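Side-chain contacts in protein F01G10.3, confirmed by transcript evidence (Caenorhabditis elegans, PDB 3K6J), which binds a zinc ion and probably acts as an NAD+-dependent (3S)-3-hydroxyacyl-CoA dehydrogenase within a multifunctional enzyme: residues Asp170-Glu173 against Ile174-Val177; Val138-Met142 against Lys143-Glu147; Ile262-Ile265 against Ile266-Phe269; Ile352-Asp355 against Gln356-Ile359; Arg43-His46 against Thr47-Glu50. One frame throughout, in Å; residues are numbered along the deposited sequence.

Interaction 1: residues Asp170-Glu173 against Ile174-Val177; sequences DLNE and ISSV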
loop_
_atom_site.group_PDB
_atom_site.type_symbol
_atom_site.label_atom_id
_atom_site.label_comp_id
_atom_site.label_asym_id
_atom_site.label_seq_id
_atom_site.Cartn_x
_atom_site.Cartn_y
_atom_site.Cartn_z
ATOM N N ASP A 170 -15.558 -12.729 -3.803
ATOM C CA ASP A 170 -14.735 -13.651 -4.581
ATOM C C ASP A 170 -14.786 -13.257 -6.028
ATOM O O ASP A 170 -15.858 -13.245 -6.641
ATOM C CB ASP A 170 -15.185 -15.108 -4.375
ATOM C CG ASP A 170 -14.517 -16.083 -5.339
ATOM O OD1 ASP A 170 -14.952 -16.167 -6.507
ATOM O OD2 ASP A 170 -13.575 -16.776 -4.929
ATOM N N LEU A 171 -13.614 -12.927 -6.568
ATOM C CA LEU A 171 -13.490 -12.558 -7.963
ATOM C C LEU A 171 -14.173 -13.551 -8.904
ATOM O O LEU A 171 -14.821 -13.135 -9.870
ATOM C CB LEU A 171 -12.012 -12.398 -8.319
ATOM C CG LEU A 171 -11.592 -11.585 -9.542
ATOM C CD1 LEU A 171 -10.127 -11.185 -9.366
ATOM C CD2 LEU A 171 -11.760 -12.364 -10.841
ATOM N N ASN A 172 -14.041 -14.856 -8.648
ATOM C CA ASN A 172 -14.654 -15.857 -9.558
ATOM C C ASN A 172 -16.204 -15.887 -9.532
ATOM O O ASN A 172 -16.844 -16.002 -10.573
ATOM C CB ASN A 172 -13.999 -17.243 -9.406
ATOM C CG ASN A 172 -12.464 -17.198 -9.610
ATOM O OD1 ASN A 172 -11.945 -16.616 -10.589
ATOM N ND2 ASN A 172 -11.751 -17.795 -8.681
ATOM N N GLU A 173 -16.804 -15.696 -8.362
ATOM C CA GLU A 173 -18.270 -15.447 -8.303
ATOM C C GLU A 173 -18.726 -14.374 -9.313
ATOM O O GLU A 173 -19.611 -14.600 -10.152
ATOM C CB GLU A 173 -18.693 -14.971 -6.914
ATOM C CG GLU A 173 -18.098 -15.700 -5.703
ATOM C CD GLU A 173 -18.440 -17.180 -5.656
ATOM O OE1 GLU A 173 -18.787 -17.740 -6.717
ATOM O OE2 GLU A 173 -18.352 -17.784 -4.563
ATOM N N ILE A 174 -18.114 -13.194 -9.213
ATOM C CA ILE A 174 -18.532 -12.054 -10.004
ATOM C C ILE A 174 -18.416 -12.354 -11.504
ATOM O O ILE A 174 -19.350 -12.069 -12.298
ATOM C CB ILE A 174 -17.696 -10.802 -9.644
ATOM C CG1 ILE A 174 -17.709 -10.552 -8.135
ATOM C CG2 ILE A 174 -18.162 -9.616 -10.453
ATOM C CD1 ILE A 174 -16.911 -9.323 -7.704
ATOM N N SER A 175 -17.269 -12.910 -11.896
ATOM C CA SER A 175 -17.088 -13.395 -13.266
ATOM C C SER A 175 -18.110 -14.489 -13.587
ATOM O O SER A 175 -18.630 -14.517 -14.690
ATOM C CB SER A 175 -15.667 -13.928 -13.504
ATOM O OG SER A 175 -15.377 -15.032 -12.658
ATOM N N SER A 176 -18.413 -15.359 -12.616
ATOM C CA SER A 176 -19.357 -16.487 -12.853
ATOM C C SER A 176 -20.680 -16.103 -13.523
ATOM O O SER A 176 -21.507 -16.983 -13.740
ATOM C CB SER A 176 -19.565 -17.385 -11.602
ATOM O OG SER A 176 -20.523 -16.878 -10.649
ATOM N N VAL A 177 -20.839 -14.814 -13.902
ATOM C CA VAL A 177 -22.070 -14.274 -14.524
ATOM C C VAL A 177 -21.891 -13.568 -15.847
ATOM O O VAL A 177 -22.874 -13.151 -16.476
ATOM C CB VAL A 177 -22.905 -13.309 -13.599
ATOM C CG1 VAL A 177 -23.092 -13.878 -12.208
ATOM C CG2 VAL A 177 -22.325 -11.874 -13.579
#
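S175 and S176 fold their hydroxyls back onto the backbone of N172 and E173, showing how serine side chains can close a helix of little more than one turn. S175 OG donates to N172 O at 2.7 Å, coming in well to one side of the carbonyl, at a C=O...donor angle of 110°. S176 N meets the same oxygen at 2.7 Å from a more nearly head-on direction, and N172 O is therefore held by one side-chain and one backbone donor. One residue further on, E173 O accepts a short bond of 2.5 Å from S176 OG, in the carbonyl plane and on a lone pair. Both hydroxyls lie between their own backbone N and carbonyl carbon (chi1 62° and 82°), which turns them toward the preceding turn. Among the backbone bonds, S175 N reaches L171 O almost straight at 3.2 Å, whereas I174 N to D170 O is weak. D170 is the N-cap: its OD1 accepts from E173 N at 2.7 Å, a capping bond made nearly end-on. I174 CG1 lies against the carbonyl oxygen of D170, 3.6 Å from D170 O. Helix 171-175 links strands 161-164 and 184-188 of a beta-alpha-beta unit in the Rossmann-type domain. L171, I174 and S175 rest on L184 of the latter strand, N172 OD1 binds S205 N, and I174 packs against M142 and F149 of helix 142-153.

Interaction 2: residues Val138-Met142 against Lys143-Glu147; sequences VIEDM and KLKKE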
loop_
_atom_site.group_PDB
_atom_site.type_symbol
_atom_site.label_atom_id
_atom_site.label_comp_id
_atom_site.label_asym_id
_atom_site.label_seq_id
_atom_site.Cartn_x
_atom_site.Cartn_y
_atom_site.Cartn_z
ATOM N N VAL A 138 -17.799 -0.078 -6.205
ATOM C CA VAL A 138 -19.041 0.070 -5.421
ATOM C C VAL A 138 -18.997 -0.693 -4.093
ATOM O O VAL A 138 -17.986 -1.381 -3.780
ATOM C CB VAL A 138 -20.322 -0.280 -6.228
ATOM C CG1 VAL A 138 -20.412 0.581 -7.446
ATOM C CG2 VAL A 138 -20.371 -1.789 -6.613
ATOM N N ILE A 139 -20.080 -0.573 -3.313
ATOM C CA ILE A 139 -20.215 -1.304 -2.038
ATOM C C ILE A 139 -20.108 -2.809 -2.247
ATOM O O ILE A 139 -20.405 -3.323 -3.337
ATOM C CB ILE A 139 -21.562 -1.024 -1.304
ATOM C CG1 ILE A 139 -22.774 -1.250 -2.250
ATOM C CG2 ILE A 139 -21.531 0.373 -0.659
ATOM C CD1 ILE A 139 -24.131 -1.563 -1.517
ATOM N N GLU A 140 -19.668 -3.494 -1.194
ATOM C CA GLU A 140 -19.434 -4.935 -1.213
ATOM C C GLU A 140 -20.741 -5.753 -1.180
ATOM O O GLU A 140 -21.050 -6.405 -0.187
ATOM C CB GLU A 140 -18.503 -5.326 -0.048
ATOM C CG GLU A 140 -17.121 -4.589 -0.064
ATOM C CD GLU A 140 -16.100 -5.163 -1.072
ATOM O OE1 GLU A 140 -16.448 -5.459 -2.238
ATOM O OE2 GLU A 140 -14.919 -5.309 -0.677
ATOM N N ASP A 141 -21.468 -5.739 -2.292
ATOM C CA ASP A 141 -22.737 -6.439 -2.443
ATOM C C ASP A 141 -22.548 -7.282 -3.680
ATOM O O ASP A 141 -22.446 -6.763 -4.802
ATOM C CB ASP A 141 -23.889 -5.429 -2.626
ATOM C CG ASP A 141 -25.288 -6.089 -2.764
ATOM O OD1 ASP A 141 -25.432 -7.172 -3.368
ATOM O OD2 ASP A 141 -26.285 -5.473 -2.294
ATOM N N MET A 142 -22.488 -8.589 -3.466
ATOM C CA MET A 142 -22.327 -9.546 -4.534
ATOM C C MET A 142 -23.348 -9.399 -5.641
ATOM O O MET A 142 -22.985 -9.374 -6.833
ATOM C CB MET A 142 -22.377 -10.963 -3.958
ATOM C CG MET A 142 -22.148 -12.010 -5.000
ATOM S SD MET A 142 -20.432 -12.003 -5.597
ATOM C CE MET A 142 -20.753 -11.799 -7.333
ATOM N N LYS A 143 -24.628 -9.318 -5.271
ATOM C CA LYS A 143 -25.703 -9.228 -6.287
ATOM C C LYS A 143 -25.623 -7.966 -7.123
ATOM O O LYS A 143 -25.859 -7.990 -8.343
ATOM C CB LYS A 143 -27.099 -9.381 -5.653
ATOM C CG LYS A 143 -27.378 -10.806 -5.212
ATOM C CD LYS A 143 -28.793 -11.011 -4.671
ATOM C CE LYS A 143 -28.994 -12.502 -4.328
ATOM N NZ LYS A 143 -30.115 -12.741 -3.367
ATOM N N LEU A 144 -25.301 -6.853 -6.469
ATOM C CA LEU A 144 -25.108 -5.572 -7.175
ATOM C C LEU A 144 -23.960 -5.690 -8.192
ATOM O O LEU A 144 -24.148 -5.373 -9.369
ATOM C CB LEU A 144 -24.850 -4.418 -6.174
ATOM C CG LEU A 144 -24.426 -3.044 -6.703
ATOM C CD1 LEU A 144 -25.477 -2.457 -7.659
ATOM C CD2 LEU A 144 -24.169 -2.101 -5.555
ATOM N N LYS A 145 -22.788 -6.163 -7.743
ATOM C CA LYS A 145 -21.623 -6.261 -8.650
ATOM C C LYS A 145 -21.928 -7.179 -9.838
ATOM O O LYS A 145 -21.747 -6.788 -10.997
ATOM C CB LYS A 145 -20.341 -6.693 -7.912
ATOM C CG LYS A 145 -19.898 -5.760 -6.792
ATOM C CD LYS A 145 -18.521 -6.143 -6.259
ATOM C CE LYS A 145 -18.192 -5.511 -4.931
ATOM N NZ LYS A 145 -18.024 -4.043 -5.017
ATOM N N LYS A 146 -22.447 -8.371 -9.541
ATOM C CA LYS A 146 -22.852 -9.338 -10.574
ATOM C C LYS A 146 -23.711 -8.669 -11.612
ATOM O O LYS A 146 -23.355 -8.638 -12.795
ATOM C CB LYS A 146 -23.614 -10.513 -9.948
ATOM C CG LYS A 146 -22.772 -11.722 -9.592
ATOM C CD LYS A 146 -23.638 -12.784 -8.836
ATOM C CE LYS A 146 -22.891 -14.107 -8.583
ATOM N NZ LYS A 146 -23.461 -14.955 -7.460
ATOM N N GLU A 147 -24.818 -8.066 -11.168
ATOM C CA GLU A 147 -25.738 -7.379 -12.093
ATOM C C GLU A 147 -25.087 -6.198 -12.822
ATOM O O GLU A 147 -25.386 -5.930 -13.994
ATOM C CB GLU A 147 -27.042 -6.949 -11.374
ATOM C CG GLU A 147 -28.255 -6.781 -12.299
ATOM C CD GLU A 147 -29.387 -5.983 -11.658
ATOM O OE1 GLU A 147 -30.103 -6.527 -10.782
ATOM O OE2 GLU A 147 -29.564 -4.804 -12.024
#
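K145 sends its ammonium group back from the helix to V138, I139 and E140 of the preceding loop, a clear case of a lysine fastening a helix start to the chain that leads into it. NZ donates to I139 O at 3.0 Å from above the carbonyl plane, while D141 N reaches that oxygen from the opposite face, across the inverse gamma turn centred on E140. A weak bond runs from K145 NZ to V138 O. The charge is met by E140 OE1 in a salt bridge at 3.5 Å and by E136 in a second one; the E140 carboxylate is held in turn by T166, S167 and S168. The lysine chain stays extended as far as CE and turns only at the last bond (chi4 -68°). D141 is the N-cap, its OD1 taking L144 N at 3.1 Å from above the carboxylate plane, and D141 O accepts from K145 N at 3.0 Å. Outward from these bonds, the L144 and I139 side chains cross at about a right angle, L144 CD2 touching I139 CG1 at 3.7 Å, and L144 CD2 meets V138 CG2 tip to tip at 4.0 Å. M142 CE lies against the aliphatic stem of K146, so tightly that its modelled position is doubtful. The loop leaves strand 133-136 and enters helix 142-153, where M142 and K145 pack on I174 of helix 171-175.

Interaction 3: residues Ile262-Ile265 against Ile266-Phe269; sequences IDKI and ITNF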
loop_
_atom_site.group_PDB
_atom_site.type_symbol
_atom_site.label_atom_id
_atom_site.label_comp_id
_atom_site.label_asym_id
_atom_site.label_seq_id
_atom_site.Cartn_x
_atom_site.Cartn_y
_atom_site.Cartn_z
ATOM N N ILE A 262 13.603 8.955 15.590
ATOM C CA ILE A 262 13.301 7.753 14.817
ATOM C C ILE A 262 12.929 8.088 13.363
ATOM O O ILE A 262 13.529 7.557 12.423
ATOM C CB ILE A 262 12.167 6.969 15.482
ATOM C CG1 ILE A 262 12.668 6.421 16.827
ATOM C CG2 ILE A 262 11.662 5.863 14.535
ATOM C CD1 ILE A 262 11.634 6.268 17.855
ATOM N N ASP A 263 11.966 8.983 13.185
ATOM C CA ASP A 263 11.498 9.333 11.861
ATOM C C ASP A 263 12.631 9.917 11.014
ATOM O O ASP A 263 12.691 9.698 9.794
ATOM C CB ASP A 263 10.329 10.301 11.957
ATOM C CG ASP A 263 9.053 9.637 12.476
ATOM O OD1 ASP A 263 9.060 8.426 12.778
ATOM O OD2 ASP A 263 8.023 10.337 12.577
ATOM N N LYS A 264 13.552 10.621 11.667
ATOM C CA LYS A 264 14.642 11.264 10.960
ATOM C C LYS A 264 15.627 10.228 10.474
ATOM O O LYS A 264 16.159 10.348 9.388
ATOM C CB LYS A 264 15.336 12.308 11.836
ATOM C CG LYS A 264 16.398 13.122 11.120
ATOM C CD LYS A 264 15.777 13.999 10.050
ATOM C CE LYS A 264 16.840 14.758 9.285
ATOM N NZ LYS A 264 16.174 15.523 8.212
ATOM N N ILE A 265 15.831 9.192 11.278
ATOM C CA ILE A 265 16.731 8.117 10.928
ATOM C C ILE A 265 16.171 7.318 9.736
ATOM O O ILE A 265 16.893 6.998 8.783
ATOM C CB ILE A 265 17.005 7.225 12.153
ATOM C CG1 ILE A 265 17.865 7.988 13.183
ATOM C CG2 ILE A 265 17.686 5.927 11.735
ATOM C CD1 ILE A 265 17.872 7.353 14.604
ATOM N N ILE A 266 14.873 7.036 9.793
ATOM C CA ILE A 266 14.133 6.395 8.710
ATOM C C ILE A 266 14.158 7.201 7.403
ATOM O O ILE A 266 14.413 6.640 6.328
ATOM C CB ILE A 266 12.676 6.055 9.178
ATOM C CG1 ILE A 266 12.680 4.898 10.191
ATOM C CG2 ILE A 266 11.741 5.792 8.020
ATOM C CD1 ILE A 266 13.081 3.543 9.631
ATOM N N THR A 267 13.914 8.507 7.479
ATOM C CA THR A 267 13.895 9.315 6.256
ATOM C C THR A 267 15.308 9.524 5.729
ATOM O O THR A 267 15.504 9.651 4.522
ATOM C CB THR A 267 13.148 10.681 6.420
ATOM O OG1 THR A 267 13.825 11.490 7.390
ATOM C CG2 THR A 267 11.699 10.463 6.857
ATOM N N ASN A 268 16.287 9.549 6.636
ATOM C CA ASN A 268 17.695 9.569 6.224
ATOM C C ASN A 268 18.067 8.297 5.462
ATOM O O ASN A 268 18.799 8.356 4.495
ATOM C CB ASN A 268 18.664 9.748 7.418
ATOM C CG ASN A 268 18.691 11.173 7.966
ATOM O OD1 ASN A 268 18.123 12.100 7.391
ATOM N ND2 ASN A 268 19.348 11.339 9.097
ATOM N N PHE A 269 17.570 7.153 5.918
ATOM C CA PHE A 269 17.747 5.890 5.197
ATOM C C PHE A 269 17.155 5.993 3.776
ATOM O O PHE A 269 17.694 5.430 2.823
ATOM C CB PHE A 269 17.091 4.761 5.987
ATOM C CG PHE A 269 17.201 3.407 5.333
ATOM C CD1 PHE A 269 18.365 2.633 5.474
ATOM C CD2 PHE A 269 16.126 2.889 4.601
ATOM C CE1 PHE A 269 18.455 1.373 4.900
ATOM C CE2 PHE A 269 16.202 1.626 4.002
ATOM C CZ PHE A 269 17.367 0.864 4.142
HETATM O O HOH W 1 15.843 12.879 6.643
#
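The last two turns of helix 259-269 bring K264, T267 and N268 together on one flank, an instance of polar side chains three and four residues apart sharing a single water. That water accepts from K264 NZ at 3.1 Å and donates to N268 OD1 at 2.5 Å. It also hydrogen-bonds T267 OG1, at 2.6 Å. The lysine starts out opposite its own backbone N (chi1 -174°) and bends at chi2 (66°), which lays its chain obliquely past the asparagine, with CE 3.5 Å from N268 OD1. NZ itself stays 4.0 Å from that oxygen, so the water does the bridging. Behind this cluster the backbone is regularly bonded from I262 to F269: I266 N meets I262 O at 3.0 Å, and F269 N meets I265 O at 2.9 Å. I266 CG1 lies 3.6 Å from I262 O. The other side of the helix is apolar, with I265 on V358 and I359, and I262 and I266 on P275; D263 is anchored to T277, Y320 and M276. The helix is thus amphipathic: buried isoleucines fix it in the C-terminal domain, while the lysine charge is probably moderated through a solvent molecule and an amide oxygen instead of by a direct ion pair.

Interaction 4: residues Ile352-Asp355 against Gln356-Ile359; sequences IIND and QDVI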
loop_
_atom_site.group_PDB
_atom_site.type_symbol
_atom_site.label_atom_id
_atom_site.label_comp_id
_atom_site.label_asym_id
_atom_site.label_seq_id
_atom_site.Cartn_x
_atom_site.Cartn_y
_atom_site.Cartn_z
ATOM N N ILE A 352 21.728 -0.817 21.235
ATOM C CA ILE A 352 21.504 0.216 20.207
ATOM C C ILE A 352 22.301 1.496 20.523
ATOM O O ILE A 352 21.905 2.293 21.378
ATOM C CB ILE A 352 19.998 0.580 20.031
ATOM C CG1 ILE A 352 19.133 -0.662 19.778
ATOM C CG2 ILE A 352 19.816 1.596 18.912
ATOM C CD1 ILE A 352 19.367 -1.363 18.454
ATOM N N ILE A 353 23.408 1.697 19.808
ATOM C CA ILE A 353 24.327 2.810 20.100
ATOM C C ILE A 353 24.290 3.946 19.065
ATOM O O ILE A 353 24.566 5.107 19.391
ATOM C CB ILE A 353 25.808 2.317 20.349
ATOM C CG1 ILE A 353 26.351 1.516 19.156
ATOM C CG2 ILE A 353 25.887 1.459 21.622
ATOM C CD1 ILE A 353 27.866 1.468 19.053
ATOM N N ASN A 354 23.937 3.617 17.828
ATOM C CA ASN A 354 24.018 4.581 16.729
ATOM C C ASN A 354 22.853 4.447 15.739
ATOM O O ASN A 354 21.991 3.573 15.892
ATOM C CB ASN A 354 25.364 4.443 16.012
ATOM C CG ASN A 354 25.585 3.049 15.453
ATOM O OD1 ASN A 354 26.125 2.174 16.133
ATOM N ND2 ASN A 354 25.146 2.826 14.217
ATOM N N ASP A 355 22.839 5.331 14.742
ATOM C CA ASP A 355 21.803 5.352 13.713
ATOM C C ASP A 355 21.673 4.006 12.963
ATOM O O ASP A 355 20.565 3.507 12.756
ATOM C CB ASP A 355 22.070 6.492 12.719
ATOM C CG ASP A 355 21.692 7.872 13.263
ATOM O OD1 ASP A 355 21.573 8.815 12.446
ATOM O OD2 ASP A 355 21.512 8.035 14.483
ATOM N N GLN A 356 22.802 3.418 12.567
ATOM C CA GLN A 356 22.782 2.134 11.856
ATOM C C GLN A 356 22.089 1.023 12.650
ATOM O O GLN A 356 21.287 0.292 12.086
ATOM C CB GLN A 356 24.184 1.718 11.375
ATOM C CG GLN A 356 24.195 0.571 10.352
ATOM C CD GLN A 356 23.172 0.749 9.203
ATOM O OE1 GLN A 356 23.116 1.806 8.559
ATOM N NE2 GLN A 356 22.374 -0.292 8.944
ATOM N N ASP A 357 22.364 0.924 13.947
ATOM C CA ASP A 357 21.696 -0.045 14.823
ATOM C C ASP A 357 20.186 0.175 14.912
ATOM O O ASP A 357 19.419 -0.792 14.979
ATOM C CB ASP A 357 22.288 -0.017 16.238
ATOM C CG ASP A 357 23.759 -0.437 16.281
ATOM O OD1 ASP A 357 24.448 -0.056 17.260
ATOM O OD2 ASP A 357 24.231 -1.132 15.354
ATOM N N VAL A 358 19.780 1.447 14.952
ATOM C CA VAL A 358 18.369 1.838 14.902
ATOM C C VAL A 358 17.661 1.264 13.655
ATOM O O VAL A 358 16.630 0.600 13.776
ATOM C CB VAL A 358 18.210 3.395 14.953
ATOM C CG1 VAL A 358 16.769 3.811 14.689
ATOM C CG2 VAL A 358 18.674 3.935 16.316
ATOM N N ILE A 359 18.235 1.528 12.479
ATOM C CA ILE A 359 17.769 0.974 11.208
ATOM C C ILE A 359 17.705 -0.561 11.246
ATOM O O ILE A 359 16.691 -1.141 10.886
ATOM C CB ILE A 359 18.632 1.471 10.015
ATOM C CG1 ILE A 359 18.297 2.925 9.653
ATOM C CG2 ILE A 359 18.486 0.568 8.786
ATOM C CD1 ILE A 359 16.808 3.218 9.397
#
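D355 O accepts from I359 N at 3.1 Å, in a nearly straight bond that sets the first turn of helix 355-375. Just before it, V358 N reaches N354 O at 3.2 Å, in the carbonyl plane; N354 holds the N-cap position. The helix start also illustrates how an acidic side chain in the first turn can hold the incoming chain. D357 OD1 accepts from I353 N, the residue ahead of the N-cap, at 3.3 Å, using its anti lone pair with an N-H...O angle of 169°. The carboxylate is aimed there because CG stands anti to the carbonyl carbon (chi1 -64°). I353 CG1 touches the same oxygen. If D357 were an alanine, I353 N would probably lose this acceptor and the loop would be freer to swing off the helix. I352 runs past D357 in the opposite direction, its CD1 lying 3.5 Å from the backbone oxygen D357 O. Apolar packing joins I352 to V358, whose side chains cross at about a right angle, I352 CG2 to V358 CG2 3.7 Å. Y257 covers I352 and V358, and I265 covers V358 and I359. Carried near the amino end of the helix, the charge of D357 is probably favoured by the helix dipole, so that one group may both tie down the loop and suit the helix end.

Interaction 5: residues Arg43-His46 against Thr47-Glu50; sequences RGDH and TNSE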
loop_
_atom_site.group_PDB
_atom_site.type_symbol
_atom_site.label_atom_id
_atom_site.label_comp_id
_atom_site.label_asym_id
_atom_site.label_seq_id
_atom_site.Cartn_x
_atom_site.Cartn_y
_atom_site.Cartn_z
ATOM N N ARG A 43 -1.312 -20.570 -18.963
ATOM C CA ARG A 43 -2.313 -19.562 -19.336
ATOM C C ARG A 43 -1.848 -18.369 -20.154
ATOM O O ARG A 43 -2.685 -17.686 -20.754
ATOM C CB ARG A 43 -3.097 -19.075 -18.107
ATOM C CG ARG A 43 -3.991 -20.123 -17.526
ATOM C CD ARG A 43 -4.363 -19.770 -16.108
ATOM N NE ARG A 43 -5.232 -18.572 -16.083
ATOM C CZ ARG A 43 -5.689 -18.019 -14.974
ATOM N NH1 ARG A 43 -5.370 -18.531 -13.789
ATOM N NH2 ARG A 43 -6.469 -16.948 -15.054
ATOM N N GLY A 44 -0.551 -18.093 -20.188
ATOM C CA GLY A 44 -0.065 -16.886 -20.906
ATOM C C GLY A 44 0.876 -16.003 -20.088
ATOM O O GLY A 44 0.864 -16.042 -18.860
ATOM N N ASP A 45 1.688 -15.198 -20.775
ATOM C CA ASP A 45 2.607 -14.274 -20.123
ATOM C C ASP A 45 2.888 -13.020 -20.954
ATOM O O ASP A 45 2.315 -12.841 -22.022
ATOM C CB ASP A 45 3.899 -14.984 -19.675
ATOM C CG ASP A 45 4.852 -15.301 -20.829
ATOM O OD1 ASP A 45 4.950 -14.511 -21.812
ATOM O OD2 ASP A 45 5.542 -16.341 -20.693
ATOM N N HIS A 46 3.765 -12.154 -20.451
ATOM C CA HIS A 46 4.038 -10.871 -21.073
ATOM C C HIS A 46 4.681 -10.974 -22.473
ATOM O O HIS A 46 4.609 -10.032 -23.271
ATOM C CB HIS A 46 4.930 -10.034 -20.147
ATOM C CG HIS A 46 6.362 -10.483 -20.121
ATOM N ND1 HIS A 46 6.780 -11.604 -19.432
ATOM C CD2 HIS A 46 7.470 -9.958 -20.695
ATOM C CE1 HIS A 46 8.086 -11.755 -19.584
ATOM N NE2 HIS A 46 8.532 -10.765 -20.342
ATOM N N THR A 47 5.301 -12.118 -22.773
ATOM C CA THR A 47 5.880 -12.361 -24.114
ATOM C C THR A 47 4.814 -12.687 -25.170
ATOM O O THR A 47 4.983 -12.378 -26.360
ATOM C CB THR A 47 7.016 -13.464 -24.100
ATOM O OG1 THR A 47 6.471 -14.777 -23.874
ATOM C CG2 THR A 47 8.051 -13.167 -22.985
ATOM N N ASN A 48 3.707 -13.277 -24.748
ATOM C CA ASN A 48 2.753 -13.806 -25.740
ATOM C C ASN A 48 1.327 -13.265 -25.603
ATOM O O ASN A 48 0.377 -13.927 -26.016
ATOM C CB ASN A 48 2.765 -15.334 -25.695
ATOM C CG ASN A 48 2.478 -15.861 -24.328
ATOM O OD1 ASN A 48 1.621 -15.333 -23.631
ATOM N ND2 ASN A 48 3.184 -16.908 -23.920
ATOM N N SER A 49 1.193 -12.048 -25.065
ATOM C CA SER A 49 -0.108 -11.482 -24.687
ATOM C C SER A 49 -0.318 -10.116 -25.288
ATOM O O SER A 49 0.520 -9.230 -25.127
ATOM C CB SER A 49 -0.228 -11.371 -23.167
ATOM O OG SER A 49 -0.309 -12.641 -22.592
ATOM N N GLU A 50 -1.457 -9.938 -25.948
ATOM C CA GLU A 50 -1.801 -8.666 -26.556
ATOM C C GLU A 50 -2.514 -7.711 -25.574
ATOM O O GLU A 50 -3.507 -8.082 -24.917
ATOM C CB GLU A 50 -2.669 -8.898 -27.812
ATOM C CG GLU A 50 -3.199 -7.606 -28.487
ATOM C CD GLU A 50 -4.357 -7.845 -29.460
ATOM O OE1 GLU A 50 -4.870 -8.995 -29.555
ATOM O OE2 GLU A 50 -4.754 -6.863 -30.130
HETATM O O HOH W 2 2.861 -18.197 -21.060
HETATM O O HOH W 3 2.448 -8.493 -23.067
#
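D45 OD1 takes two short bonds from T47 in this surface loop. T47 N meets it nearly end-on at 2.6 Å, and T47 OG1, also at 2.6 Å, donates to its syn lone pair. A weak third approach comes from N48 N. The amide of N48 answers in the other direction: its OD1 accepts from D45 N at 2.9 Å along an almost perfectly straight line (179°), its plane nearly parallel to the D45 carboxylate. With an alanine in place of D45, T47 N and OG1 would probably lose their common acceptor, and the threonine side chain would be set free to turn. The pattern is an Asx turn, D45 OD1 to T47 N, superposed on a type I beta turn from D45 to N48, in which N48 N reaches D45 O at 3.1 Å. The same carbonyl accepts from S49 OG, although the position of that hydroxyl is less certain. G44 precedes the turn with backbone angles at which a CB would be jammed against the carbonyl of R43. Waters extend the bonding: one accepts from N48 ND2 and donates weakly to D45 OD2, while another donates to H46 O at 2.7 Å and to S49 O at 2.9 Å. T47 also makes a CH-pi contact. Its CG2, anti to its carbonyl carbon while OG1 faces D45 (chi1 71°), lies over a face of the H46 ring, T47 CG2 being 3.8 Å from the centroid and 19° off the ring normal. H46 ND1 is hydrogen-bonded to W37 O, and S49 rests on A213 of helix 209-221.

In the fold
Along the chain the order is interaction 5, 2, 1, 3, 4, and in space they fall into two groups. Interactions 1 and 2, with centres 11 Å apart, touch where helices 142-153 and 171-175 pack beside the large sheet of the NAD-binding domain: E173 CB lies 3.7 Å from M142 SD. Interactions 3 and 4 are likewise 11 Å apart between centres and meet through I265 and I359, joining helix 259-269 to helix 355-375. The pairs stand on opposite sides of the chain's centre, 43 to 50 Å apart between centres. Interaction 5, before strand 56-60, comes within about 7 Å of interaction 1 by nearest atoms. Helix starts are capped in both halves (interactions 1, 2 and 4), whereas interaction 3 runs along a helix and interaction 5 is a surface turn.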